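PDB 5A07: probable mannosyltransferase KTR4 from Saccharomyces cerevisiae, which is a probable glycosyltransferase of the GT-A clan that holds guanosine-5'-diphosphate and a manganese ion in its pocket. Local coordinates for residues B[259-264]-B[416-421]; B[316-321]-B[381-386]. One frame throughout, in Å; residues are numbered along the deposited sequence.

Interaction 1: residues B[259-264]-B[416-421]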
ATOM      1  N   VAL B 259       3.108  -0.850   6.101  1.00 14.68           N
ATOM      2  CA  VAL B 259       4.305  -0.487   6.868  1.00 15.88           C
ATOM      3  C   VAL B 259       4.834   0.942   6.699  1.00 16.62           C
ATOM      4  O   VAL B 259       5.468   1.497   7.663  1.00 16.07           O
ATOM      5  CB  VAL B 259       5.495  -1.476   6.712  1.00 13.75           C
ATOM      6  CG1 VAL B 259       5.191  -2.835   7.283  1.00 15.21           C
ATOM      7  CG2 VAL B 259       5.927  -1.617   5.266  1.00 15.00           C
ATOM      8  N   LEU B 260       4.653   1.508   5.505  1.00 14.53           N
ATOM      9  CA  LEU B 260       5.223   2.760   5.152  1.00 14.21           C
ATOM     10  C   LEU B 260       4.116   3.648   4.518  1.00 15.03           C
ATOM     11  O   LEU B 260       3.235   3.138   3.838  1.00 13.64           O
ATOM     12  CB  LEU B 260       6.420   2.587   4.162  1.00 16.14           C
ATOM     13  CG  LEU B 260       7.654   1.999   4.862  1.00 16.49           C
ATOM     14  CD1 LEU B 260       8.671   1.387   3.901  1.00 15.77           C
ATOM     15  CD2 LEU B 260       8.301   3.065   5.754  1.00 16.86           C
ATOM     16  N   ASN B 261       4.206   4.955   4.710  1.00 14.14           N
ATOM     17  CA  ASN B 261       3.099   5.891   4.395  1.00 16.30           C
ATOM     18  C   ASN B 261       3.766   7.161   3.899  1.00 15.96           C
ATOM     19  O   ASN B 261       4.482   7.801   4.640  1.00 20.21           O
ATOM     20  CB  ASN B 261       2.352   6.091   5.733  1.00 16.59           C
ATOM     21  CG  ASN B 261       1.030   6.783   5.590  1.00 17.93           C
ATOM     22  OD1 ASN B 261       0.921   7.884   4.998  1.00 18.57           O
ATOM     23  ND2 ASN B 261       0.007   6.171   6.183  1.00 17.61           N
ATOM     24  N   LEU B 262       3.541   7.521   2.645  1.00 18.29           N
ATOM     25  CA  LEU B 262       4.310   8.507   1.942  1.00 18.50           C
ATOM     26  C   LEU B 262       3.442   9.541   1.190  1.00 17.65           C
ATOM     27  O   LEU B 262       2.305   9.299   0.840  1.00 18.61           O
ATOM     28  CB  LEU B 262       5.192   7.843   0.834  1.00 18.46           C
ATOM     29  CG  LEU B 262       6.163   6.706   1.191  1.00 22.56           C
ATOM     30  CD1 LEU B 262       6.923   6.228  -0.063  1.00 21.51           C
ATOM     31  CD2 LEU B 262       7.120   7.174   2.252  1.00 22.80           C
ATOM     32  N   TYR B 263       4.086  10.621   0.866  1.00 17.30           N
ATOM     33  CA  TYR B 263       3.594  11.586  -0.093  1.00 18.14           C
ATOM     34  C   TYR B 263       3.930  11.037  -1.495  1.00 21.65           C
ATOM     35  O   TYR B 263       4.941  10.371  -1.684  1.00 21.00           O
ATOM     36  CB  TYR B 263       4.227  12.940   0.100  1.00 18.16           C
ATOM     37  CG  TYR B 263       3.702  13.657   1.307  1.00 18.29           C
ATOM     38  CD1 TYR B 263       4.210  13.378   2.586  1.00 18.50           C
ATOM     39  CD2 TYR B 263       2.670  14.544   1.207  1.00 21.05           C
ATOM     40  CE1 TYR B 263       3.699  14.022   3.728  1.00 18.90           C
ATOM     41  CE2 TYR B 263       2.111  15.178   2.362  1.00 21.80           C
ATOM     42  CZ  TYR B 263       2.654  14.915   3.618  1.00 20.17           C
ATOM     43  OH  TYR B 263       2.104  15.500   4.759  1.00 20.70           O
ATOM     44  N   ASP B 264       3.128  11.415  -2.461  1.00 21.22           N
ATOM     45  CA  ASP B 264       3.392  11.072  -3.813  1.00 26.37           C
ATOM     46  C   ASP B 264       3.870  12.294  -4.616  1.00 30.30           C
ATOM     47  O   ASP B 264       3.788  13.416  -4.195  1.00 27.00           O
ATOM     48  CB  ASP B 264       2.128  10.498  -4.456  1.00 24.30           C
ATOM     49  CG  ASP B 264       2.438   9.362  -5.498  1.00 28.90           C
ATOM     50  OD1 ASP B 264       3.517   9.328  -6.070  1.00 26.49           O
ATOM     51  OD2 ASP B 264       1.596   8.529  -5.753  1.00 27.80           O
ATOM     52  N   ASN B 416       7.727  11.483   4.146  1.00 18.56           N
ATOM     53  CA  ASN B 416       7.091  10.639   5.163  1.00 17.95           C
ATOM     54  C   ASN B 416       5.748  11.278   5.586  1.00 19.18           C
ATOM     55  O   ASN B 416       5.733  12.439   5.998  1.00 17.97           O
ATOM     56  CB  ASN B 416       8.001  10.536   6.365  1.00 19.00           C
ATOM     57  CG  ASN B 416       7.637   9.381   7.293  1.00 19.21           C
ATOM     58  OD1 ASN B 416       6.616   8.702   7.120  1.00 14.94           O
ATOM     59  ND2 ASN B 416       8.450   9.190   8.281  1.00 19.43           N
ATOM     60  N   CYS B 417       4.668  10.512   5.428  1.00 18.09           N
ATOM     61  CA  CYS B 417       3.348  10.928   5.885  1.00 17.76           C
ATOM     62  C   CYS B 417       2.912  10.214   7.138  1.00 18.03           C
ATOM     63  O   CYS B 417       1.800  10.390   7.606  1.00 19.25           O
ATOM     64  CB  CYS B 417       2.340  10.787   4.754  1.00 19.16           C
ATOM     65  SG  CYS B 417       0.832  11.722   5.151  1.00 21.72           S
ATOM     66  N   GLN B 418       3.787   9.404   7.740  1.00 16.77           N
ATOM     67  CA  GLN B 418       3.383   8.569   8.843  1.00 15.80           C
ATOM     68  C   GLN B 418       2.919   9.404  10.071  1.00 16.68           C
ATOM     69  O   GLN B 418       1.991   8.984  10.752  1.00 15.53           O
ATOM     70  CB  GLN B 418       4.464   7.571   9.232  1.00 15.93           C
ATOM     71  CG  GLN B 418       4.079   6.597  10.356  1.00 15.88           C
ATOM     72  CD  GLN B 418       3.052   5.595   9.877  1.00 18.21           C
ATOM     73  OE1 GLN B 418       3.223   4.984   8.809  1.00 21.43           O
ATOM     74  NE2 GLN B 418       2.014   5.426  10.611  1.00 19.04           N
ATOM     75  N   ALA B 419       3.533  10.568  10.341  1.00 15.56           N
ATOM     76  CA  ALA B 419       3.109  11.416  11.454  1.00 16.21           C
ATOM     77  C   ALA B 419       1.668  11.840  11.310  1.00 16.48           C
ATOM     78  O   ALA B 419       0.949  11.880  12.299  1.00 17.82           O
ATOM     79  CB  ALA B 419       4.001  12.650  11.595  1.00 18.03           C
ATOM     80  N   THR B 420       1.232  12.134  10.086  1.00 18.21           N
ATOM     81  CA  THR B 420      -0.159  12.499   9.834  1.00 17.89           C
ATOM     82  C   THR B 420      -1.131  11.355  10.157  1.00 18.16           C
ATOM     83  O   THR B 420      -2.155  11.553  10.825  1.00 17.48           O
ATOM     84  CB  THR B 420      -0.353  13.009   8.390  1.00 18.87           C
ATOM     85  OG1 THR B 420       0.421  14.187   8.234  1.00 21.67           O
ATOM     86  CG2 THR B 420      -1.834  13.283   8.065  1.00 17.59           C
ATOM     87  N   TRP B 421      -0.766  10.150   9.762  1.00 16.67           N
ATOM     88  CA  TRP B 421      -1.554   8.978  10.067  1.00 15.13           C
ATOM     89  C   TRP B 421      -1.605   8.737  11.622  1.00 14.47           C
ATOM     90  O   TRP B 421      -2.689   8.466  12.178  1.00 17.48           O
ATOM     91  CB  TRP B 421      -0.921   7.709   9.363  1.00 13.59           C
ATOM     92  CG  TRP B 421      -1.765   6.510   9.549  1.00 13.88           C
ATOM     93  CD1 TRP B 421      -1.657   5.553  10.529  1.00 14.59           C
ATOM     94  CD2 TRP B 421      -2.930   6.189   8.802  1.00 14.28           C
ATOM     95  NE1 TRP B 421      -2.672   4.683  10.431  1.00 13.96           N
ATOM     96  CE2 TRP B 421      -3.477   5.058   9.374  1.00 13.20           C
ATOM     97  CE3 TRP B 421      -3.594   6.813   7.717  1.00 15.81           C
ATOM     98  CZ2 TRP B 421      -4.626   4.470   8.900  1.00 16.50           C
ATOM     99  CZ3 TRP B 421      -4.771   6.218   7.211  1.00 16.48           C
ATOM    100  CH2 TRP B 421      -5.284   5.077   7.825  1.00 16.82           C
TER
HETATM  101  O   HOH W   1       5.781   4.060   8.433  1.00 16.04           O
HETATM  102  O   HOH W   2       6.373   5.940   6.386  1.00 15.09           O
HETATM  103  O   HOH W   3       2.704  14.577   6.894  1.00 30.23           O

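Interaction 2: residues B[316-321]-B[381-386]. With MN (manganese (II) ion), chain G.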
ATOM      1  N   HIS B 316      -0.275   8.353   0.838  1.00 18.53           N
ATOM      2  CA  HIS B 316      -0.715   7.057   0.451  1.00 18.11           C
ATOM      3  C   HIS B 316       0.037   5.956   1.187  1.00 15.70           C
ATOM      4  O   HIS B 316       1.168   6.160   1.619  1.00 15.65           O
ATOM      5  CB  HIS B 316      -0.598   6.901  -1.083  1.00 18.72           C
ATOM      6  CG  HIS B 316       0.803   7.005  -1.598  1.00 19.47           C
ATOM      7  ND1 HIS B 316       1.452   8.214  -1.811  1.00 21.53           N
ATOM      8  CD2 HIS B 316       1.695   6.048  -1.894  1.00 19.28           C
ATOM      9  CE1 HIS B 316       2.675   7.972  -2.242  1.00 22.37           C
ATOM     10  NE2 HIS B 316       2.842   6.671  -2.318  1.00 19.61           N
ATOM     11  N   PHE B 317      -0.591   4.800   1.304  1.00 15.87           N
ATOM     12  CA  PHE B 317       0.110   3.609   1.804  1.00 16.47           C
ATOM     13  C   PHE B 317       1.059   3.205   0.683  1.00 17.00           C
ATOM     14  O   PHE B 317       0.673   3.199  -0.475  1.00 19.52           O
ATOM     15  CB  PHE B 317      -0.854   2.486   2.105  1.00 15.96           C
ATOM     16  CG  PHE B 317      -1.997   2.927   2.977  1.00 16.18           C
ATOM     17  CD1 PHE B 317      -1.740   3.318   4.285  1.00 16.67           C
ATOM     18  CD2 PHE B 317      -3.295   2.965   2.498  1.00 17.31           C
ATOM     19  CE1 PHE B 317      -2.763   3.831   5.091  1.00 17.93           C
ATOM     20  CE2 PHE B 317      -4.306   3.424   3.293  1.00 17.53           C
ATOM     21  CZ  PHE B 317      -4.038   3.853   4.582  1.00 16.71           C
ATOM     22  N   TRP B 318       2.272   2.809   1.052  1.00 17.03           N
ATOM     23  CA  TRP B 318       3.269   2.468   0.038  1.00 15.79           C
ATOM     24  C   TRP B 318       3.177   1.015  -0.323  1.00 16.13           C
ATOM     25  O   TRP B 318       3.794   0.133   0.324  1.00 18.32           O
ATOM     26  CB  TRP B 318       4.646   2.804   0.561  1.00 16.94           C
ATOM     27  CG  TRP B 318       5.653   3.069  -0.578  1.00 16.29           C
ATOM     28  CD1 TRP B 318       5.397   3.608  -1.789  1.00 17.42           C
ATOM     29  CD2 TRP B 318       7.040   2.826  -0.515  1.00 16.51           C
ATOM     30  NE1 TRP B 318       6.601   3.736  -2.512  1.00 18.32           N
ATOM     31  CE2 TRP B 318       7.608   3.256  -1.735  1.00 18.01           C
ATOM     32  CE3 TRP B 318       7.865   2.242   0.432  1.00 16.58           C
ATOM     33  CZ2 TRP B 318       8.945   3.101  -2.007  1.00 17.84           C
ATOM     34  CZ3 TRP B 318       9.223   2.159   0.162  1.00 17.35           C
ATOM     35  CH2 TRP B 318       9.733   2.603  -1.029  1.00 17.47           C
ATOM     36  N   THR B 319       2.425   0.775  -1.363  1.00 16.29           N
ATOM     37  CA  THR B 319       1.870  -0.551  -1.653  1.00 17.44           C
ATOM     38  C   THR B 319       2.862  -1.636  -2.111  1.00 16.40           C
ATOM     39  O   THR B 319       2.456  -2.765  -2.303  1.00 15.19           O
ATOM     40  CB  THR B 319       0.770  -0.457  -2.748  1.00 17.63           C
ATOM     41  OG1 THR B 319       1.326   0.188  -3.888  1.00 17.30           O
ATOM     42  CG2 THR B 319      -0.449   0.347  -2.182  1.00 18.51           C
ATOM     43  N   ASN B 320       4.157  -1.346  -2.288  1.00 16.47           N
ATOM     44  CA  ASN B 320       5.054  -2.453  -2.586  1.00 15.98           C
ATOM     45  C   ASN B 320       4.972  -3.563  -1.557  1.00 16.61           C
ATOM     46  O   ASN B 320       5.271  -4.708  -1.842  1.00 15.75           O
ATOM     47  CB  ASN B 320       6.476  -1.993  -2.885  1.00 16.90           C
ATOM     48  CG  ASN B 320       7.090  -1.113  -1.803  1.00 16.21           C
ATOM     49  OD1 ASN B 320       7.303  -1.548  -0.692  1.00 17.69           O
ATOM     50  ND2 ASN B 320       7.439   0.083  -2.168  1.00 18.19           N
ATOM     51  N   PHE B 321       4.664  -3.200  -0.321  1.00 16.69           N
ATOM     52  CA  PHE B 321       4.200  -4.141   0.718  1.00 15.47           C
ATOM     53  C   PHE B 321       2.745  -3.832   0.995  1.00 16.12           C
ATOM     54  O   PHE B 321       2.396  -2.678   1.167  1.00 16.13           O
ATOM     55  CB  PHE B 321       4.971  -3.900   2.025  1.00 15.02           C
ATOM     56  CG  PHE B 321       4.366  -4.610   3.248  1.00 15.17           C
ATOM     57  CD1 PHE B 321       3.282  -4.064   3.922  1.00 16.81           C
ATOM     58  CD2 PHE B 321       4.825  -5.803   3.653  1.00 17.24           C
ATOM     59  CE1 PHE B 321       2.725  -4.697   5.034  1.00 17.39           C
ATOM     60  CE2 PHE B 321       4.279  -6.452   4.721  1.00 17.14           C
ATOM     61  CZ  PHE B 321       3.225  -5.918   5.418  1.00 16.40           C
ATOM     62  N   HIS B 381      12.250  -1.243   1.136  1.00 15.56           N
ATOM     63  CA  HIS B 381      12.246  -1.208  -0.307  1.00 17.07           C
ATOM     64  C   HIS B 381      12.873   0.125  -0.594  1.00 18.34           C
ATOM     65  O   HIS B 381      12.457   1.184  -0.056  1.00 16.09           O
ATOM     66  CB  HIS B 381      10.812  -1.243  -0.839  1.00 17.98           C
ATOM     67  CG  HIS B 381      10.659  -1.129  -2.341  1.00 18.77           C
ATOM     68  ND1 HIS B 381      11.045  -0.039  -3.072  1.00 19.12           N
ATOM     69  CD2 HIS B 381      10.146  -2.004  -3.242  1.00 20.27           C
ATOM     70  CE1 HIS B 381      10.725  -0.214  -4.345  1.00 20.73           C
ATOM     71  NE2 HIS B 381      10.187  -1.405  -4.460  1.00 21.42           N
ATOM     72  N   THR B 382      13.853   0.150  -1.456  1.00 17.47           N
ATOM     73  CA  THR B 382      14.550   1.433  -1.685  1.00 20.44           C
ATOM     74  C   THR B 382      13.583   2.601  -1.995  1.00 19.05           C
ATOM     75  O   THR B 382      12.677   2.408  -2.744  1.00 17.23           O
ATOM     76  CB  THR B 382      15.631   1.345  -2.866  1.00 22.73           C
ATOM     77  OG1 THR B 382      16.245   2.644  -2.962  1.00 21.52           O
ATOM     78  CG2 THR B 382      15.027   1.042  -4.226  1.00 26.11           C
ATOM     79  N   PRO B 383      13.759   3.778  -1.400  1.00 18.93           N
ATOM     80  CA  PRO B 383      14.787   4.221  -0.450  1.00 18.56           C
ATOM     81  C   PRO B 383      14.339   4.284   1.025  1.00 17.33           C
ATOM     82  O   PRO B 383      15.004   4.944   1.833  1.00 19.05           O
ATOM     83  CB  PRO B 383      15.015   5.658  -0.880  1.00 19.79           C
ATOM     84  CG  PRO B 383      13.672   6.142  -1.307  1.00 18.16           C
ATOM     85  CD  PRO B 383      12.974   4.933  -1.897  1.00 19.36           C
ATOM     86  N   TYR B 384      13.298   3.559   1.410  1.00 15.83           N
ATOM     87  CA  TYR B 384      12.705   3.769   2.747  1.00 15.51           C
ATOM     88  C   TYR B 384      12.647   2.504   3.539  1.00 16.60           C
ATOM     89  O   TYR B 384      12.478   1.385   2.999  1.00 14.12           O
ATOM     90  CB  TYR B 384      11.308   4.366   2.578  1.00 14.23           C
ATOM     91  CG  TYR B 384      11.232   5.706   1.844  1.00 15.59           C
ATOM     92  CD1 TYR B 384      11.847   6.821   2.336  1.00 18.04           C
ATOM     93  CD2 TYR B 384      10.551   5.827   0.657  1.00 16.80           C
ATOM     94  CE1 TYR B 384      11.830   7.992   1.638  1.00 19.42           C
ATOM     95  CE2 TYR B 384      10.451   7.016  -0.037  1.00 17.66           C
ATOM     96  CZ  TYR B 384      11.084   8.097   0.478  1.00 18.18           C
ATOM     97  OH  TYR B 384      11.067   9.263  -0.165  1.00 20.47           O
ATOM     98  N   THR B 385      12.713   2.680   4.855  1.00 15.89           N
ATOM     99  CA  THR B 385      12.747   1.563   5.776  1.00 16.03           C
ATOM    100  C   THR B 385      11.843   1.820   6.977  1.00 15.82           C
ATOM    101  O   THR B 385      11.865   2.916   7.541  1.00 16.45           O
ATOM    102  CB  THR B 385      14.170   1.352   6.316  1.00 16.88           C
ATOM    103  OG1 THR B 385      15.051   1.034   5.227  1.00 16.21           O
ATOM    104  CG2 THR B 385      14.244   0.217   7.230  1.00 19.62           C
ATOM    105  N   ASN B 386      11.048   0.800   7.355  1.00 15.34           N
ATOM    106  CA  ASN B 386      10.399   0.741   8.644  1.00 15.17           C
ATOM    107  C   ASN B 386      11.260  -0.176   9.523  1.00 15.46           C
ATOM    108  O   ASN B 386      11.306  -1.390   9.278  1.00 16.06           O
ATOM    109  CB  ASN B 386       8.990   0.141   8.504  1.00 14.52           C
ATOM    110  CG  ASN B 386       8.305  -0.005   9.838  1.00 15.89           C
ATOM    111  OD1 ASN B 386       8.151   0.991  10.600  1.00 15.33           O
ATOM    112  ND2 ASN B 386       7.859  -1.223  10.137  1.00 18.14           N
TER
HETATM  113 MN    MN G 501       9.429  -2.163  -6.630  1.00 23.60          MN
HETATM  114  O   HOH W   4      11.443  -1.190  -7.417  1.00 23.26           O
HETATM  115  O   HOH W   5      10.795  -4.122  -6.503  1.00 17.31           O

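Interaction 1: residues B[259-264]-B[416-421]
N261 has CG anti to the backbone N (chi1 -168°) and C417 has SG anti likewise (chi1 -164°), which sets CG of N261 toward the start of helix 418-425 and the sulfur of C417 beside the ring of Y263. Here a strand of the GT-A sheet meets a helix N-terminus: C417 is the N-cap residue, and N416 makes an Asx turn, its OD1 accepting from Q418 N at 3.0 Å. The donor in that turn sits above the carbonyl plane of the N416 side chain. C417 N in turn gives a fairly straight bond to N261 O (2.8 Å, 158°). Within the N261 amide, OD1 lies 3.2 Å from C417 CB while accepting from W295 NE1, and ND2 lies against W421 CB at 3.7 Å. A water that takes the N-H of N261 also lies 2.9 Å from N416 OD1; another sits between V259 O and Q418 OE1, bridging loop and helix. C417 SG is also disulfide-bonded to C315, next to strand 316-317, and lies obliquely 4.4 Å from the centroid of the Y263 ring. At the edge of that ring, in its plane, N416 O comes within 3.4 Å of Y263 CE1.

Interaction 2: residues B[316-321]-B[381-386]
W318 opens a type I turn ending at F321, and H381 faces it from a tight hairpin closed by paired backbone bonds between H381 and Y384, with a cis peptide before P383 that gives a type VI turn. No hydrogen bond crosses between the two segments; W318, H381 and Y384 form an aromatic cluster instead. The indole of W318 points its CH2 corner into the hairpin, with H381 O in the ring plane 3.2 Å away from CH2. The Y384 ring comes edge-on to one indole face, its CD2 lying 3.7 Å from W318 CH2, offset toward the rim. Over the centre of the opposite face sits N320 ND2, 3.1 Å above the W318 plane. CG of N320 stands between the backbone N and the carbonyl carbon (chi1 54°), and the amide stacks almost flat on the imidazole of H381, planes 8° apart. N320 ND2 thus also lies over the centre of the H381 ring, while N320 OD1 is hydrogen-bonded to Y379 OH. H381 NE2 binds manganese at 2.4 Å, beside two waters and E232. At the other nitrogen, H381 ND1 donates to T382 O at 3.0 Å, close to the ring plane. An imidazole tied through ND1 and stacked on by the amide is probably restrained in rotation, which keeps NE2 directed at the manganese.

How the interactions relate
Both contacts start from neighbouring antiparallel strands of the central sheet, 256-262 and 316-317, and they meet there: L262 O is probably hydrogen-bonded to H316 N, and L260 O to W318 N. L262 also touches W318 and Y384, so its side chain bears on interaction 2 from the strand used by interaction 1. The settings differ. Interaction 1 is buried and largely polar, joining sheet to a C-terminal helix through a backbone bond and bridging waters. Interaction 2 is partly buried, reaches the exposed T382, relies on an aromatic cluster and an amide stacked on a histidine ring, and carries the metal ligand next to guanosine-5'-diphosphate.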